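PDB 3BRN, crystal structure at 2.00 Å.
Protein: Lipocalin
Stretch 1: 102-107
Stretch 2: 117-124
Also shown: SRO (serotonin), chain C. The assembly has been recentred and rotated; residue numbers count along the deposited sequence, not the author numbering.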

# COMPACT_ATOMS: atom_id res chain seq x y z
N TYR A 102 9.40 -5.68 0.60
CA TYR A 102 8.81 -6.88 0.02
C TYR A 102 8.20 -7.76 1.09
O TYR A 102 7.90 -8.94 0.86
CB TYR A 102 9.86 -7.66 -0.77
CG TYR A 102 10.38 -6.93 -1.99
CD1 TYR A 102 9.66 -5.90 -2.57
CD2 TYR A 102 11.61 -7.27 -2.55
CE1 TYR A 102 10.13 -5.23 -3.68
CE2 TYR A 102 12.09 -6.60 -3.66
CZ TYR A 102 11.35 -5.58 -4.22
OH TYR A 102 11.83 -4.92 -5.33
N ARG A 103 8.00 -7.20 2.28
CA ARG A 103 7.65 -7.99 3.46
C ARG A 103 6.61 -7.27 4.31
O ARG A 103 5.49 -7.77 4.48
CB ARG A 103 8.90 -8.28 4.29
CG ARG A 103 9.57 -9.61 3.96
CD ARG A 103 10.59 -9.99 5.02
NE ARG A 103 11.83 -9.23 4.88
CZ ARG A 103 13.00 -9.61 5.40
NH1 ARG A 103 13.09 -10.73 6.10
NH2 ARG A 103 14.08 -8.86 5.22
N SER A 104 6.98 -6.11 4.84
CA SER A 104 6.15 -5.43 5.83
C SER A 104 5.59 -4.09 5.39
O SER A 104 4.56 -3.65 5.91
CB SER A 104 6.92 -5.27 7.15
OG SER A 104 8.11 -4.53 6.96
N CYS A 105 6.31 -3.38 4.53
CA CYS A 105 5.91 -2.01 4.21
C CYS A 105 6.34 -1.56 2.82
O CYS A 105 7.31 -2.08 2.26
CB CYS A 105 6.44 -1.04 5.28
SG CYS A 105 8.24 -0.95 5.35
N ASP A 106 5.65 -0.58 2.27
CA ASP A 106 5.97 0.01 0.99
C ASP A 106 5.86 1.51 1.10
O ASP A 106 5.03 2.00 1.82
CB ASP A 106 4.96 -0.38 -0.07
CG ASP A 106 4.68 -1.83 -0.11
OD1 ASP A 106 5.55 -2.61 -0.43
OD2 ASP A 106 3.54 -2.17 0.11
N VAL A 107 6.62 2.24 0.31
CA VAL A 107 6.34 3.66 0.09
C VAL A 107 6.02 3.85 -1.40
O VAL A 107 6.80 3.45 -2.25
CB VAL A 107 7.54 4.52 0.48
CG1 VAL A 107 7.26 6.01 0.14
CG2 VAL A 107 7.84 4.31 1.98
N LEU A 117 2.32 5.58 2.62
CA LEU A 117 2.99 4.51 3.33
C LEU A 117 1.98 3.40 3.57
O LEU A 117 0.97 3.62 4.23
CB LEU A 117 3.51 5.04 4.67
CG LEU A 117 4.09 4.01 5.65
CD1 LEU A 117 5.33 3.34 5.09
CD2 LEU A 117 4.41 4.69 6.98
N TRP A 118 2.27 2.23 3.06
CA TRP A 118 1.43 1.07 3.26
C TRP A 118 2.14 0.10 4.18
O TRP A 118 3.30 -0.09 4.05
CB TRP A 118 1.09 0.43 1.94
CG TRP A 118 0.27 1.19 1.03
CD1 TRP A 118 0.67 2.17 0.24
CD2 TRP A 118 -1.12 1.04 0.80
NE1 TRP A 118 -0.35 2.66 -0.48
CE2 TRP A 118 -1.48 1.98 -0.15
CE3 TRP A 118 -2.10 0.20 1.31
CZ2 TRP A 118 -2.76 2.08 -0.63
CZ3 TRP A 118 -3.36 0.33 0.84
CH2 TRP A 118 -3.69 1.24 -0.11
N VAL A 119 1.43 -0.47 5.14
CA VAL A 119 2.06 -1.38 6.10
C VAL A 119 1.28 -2.69 6.21
O VAL A 119 0.05 -2.69 6.27
CB VAL A 119 2.25 -0.74 7.50
CG1 VAL A 119 3.10 -1.65 8.40
CG2 VAL A 119 2.90 0.62 7.37
N HIS A 120 2.02 -3.80 6.13
CA HIS A 120 1.44 -5.14 6.21
C HIS A 120 0.74 -5.36 7.56
O HIS A 120 1.20 -4.88 8.59
CB HIS A 120 2.54 -6.18 6.02
CG HIS A 120 2.03 -7.57 5.81
ND1 HIS A 120 1.96 -8.49 6.82
CD2 HIS A 120 1.49 -8.16 4.72
CE1 HIS A 120 1.38 -9.59 6.37
NE2 HIS A 120 1.09 -9.42 5.10
N SER A 121 -0.38 -6.09 7.53
CA SER A 121 -1.13 -6.39 8.76
C SER A 121 -0.27 -6.98 9.89
O SER A 121 -0.48 -6.68 11.06
CB SER A 121 -2.31 -7.31 8.45
OG SER A 121 -1.91 -8.37 7.59
N SER A 122 0.76 -7.75 9.54
CA SER A 122 1.67 -8.26 10.56
C SER A 122 2.49 -7.18 11.29
O SER A 122 2.94 -7.40 12.40
CB SER A 122 2.60 -9.33 9.98
OG SER A 122 3.55 -8.77 9.10
N ALA A 123 2.68 -6.02 10.67
CA ALA A 123 3.57 -5.02 11.23
C ALA A 123 2.87 -3.72 11.62
O ALA A 123 3.50 -2.81 12.14
CB ALA A 123 4.74 -4.73 10.27
N ILE A 124 1.57 -3.66 11.43
CA ILE A 124 0.84 -2.41 11.56
C ILE A 124 0.83 -1.82 12.99
O ILE A 124 0.84 -0.60 13.16
CB ILE A 124 -0.58 -2.52 10.98
CG1 ILE A 124 -1.21 -1.14 10.78
CG2 ILE A 124 -1.44 -3.45 11.84
CD1 ILE A 124 -0.66 -0.34 9.61
OH SRO C . -2.78 -4.69 -5.08
CZ3 SRO C . -2.36 -3.42 -4.76
CH2 SRO C . -2.87 -2.36 -5.51
CZ2 SRO C . -2.58 -1.04 -5.16
CE2 SRO C . -1.71 -0.85 -4.09
NE1 SRO C . -1.16 0.24 -3.51
CD1 SRO C . -0.38 -0.16 -2.47
CG SRO C . -0.41 -1.55 -2.40
CD2 SRO C . -1.23 -1.98 -3.44
CE3 SRO C . -1.55 -3.20 -3.77
CB SRO C . 0.35 -2.41 -1.41
CA SRO C . 1.43 -3.24 -2.14
NZ SRO C . 2.02 -4.17 -1.18
O HOH W 1 5.58 -9.80 7.23

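Residues 105-107 and 117-120 of this lipocalin lie side by side as antiparallel strands, their N-to-C directions 169° apart and their axes approaching to 4.7 Å. Cys105 pairs with Val119, Asp106 with Trp118 and Val107 with Leu117, and together the two stretches bury 361 Å². Ser104, Trp118 and Asp106 have the most surface covered by the opposing stretch.

Ser104 leads into the first strand, and its carbonyl makes the shortest of the three hydrogen bonds between the stretches: His120 N donates to Ser104 O at 2.6 Å, almost straight at 175°. The same oxygen receives a CA-H...O contact from Val119 CA at 3.4 Å. The Ser104 CA-to-CB bond points sideways to the second stretch, and Ser104 CB rests 3.8 Å from Ala123 CB. Ala123 belongs to a turn in which Ala123 N donates to His120 O at 2.8 Å.

Asp106 and Trp118 form the hydrogen-bonded pair of the ladder. Asp106 N donates to Trp118 O at 3.0 Å and Trp118 N returns a bond to Asp106 O, also at 3.0 Å, closing the small ring typical of antiparallel sheet. Trp118 O additionally meets Cys105 CA at 3.2 Å, a CA-H...O contact.

Both side chains of this pair leave on the same face of the sheet, where Asp106 OD2 comes 4.0 Å from Trp118 CB. Beyond that point the indole leads away from the first stretch. Serotonin uses both residues: its NZ donates a hydrogen bond to Asp106 OD2 at 2.8 Å, the usual match of an amine with a carboxylate, while its CD1 lies over one face of the Trp118 ring, 3.3 Å from Trp118 CE2. The strand pairing thus sets a polar anchor beside an aromatic surface.

Cys105, Val107, Leu117 and Val119 turn to the other face, where the side-chain contacts are apolar. Val107 CG2 sits 4.1 Å from Leu117 CD1, and Cys105 CB is 4.4 Å from Val119 CG2. The end of Leu117 reaches back to the neighbouring strand, its CD1 3.5 Å from Asp106 O.

At the end of the ladder, the CA-to-CB bond of His120 points toward the first stretch, with His120 CB 3.7 Å from Arg103 O. Its ring is tied to its own turn by a 2.8 Å hydrogen bond between His120 ND1 and Ser122 OG. A water bridges the stretches here: the water O lies 2.9 Å from Ser122 OG and donates a weak hydrogen bond to Arg103 O at 3.4 Å.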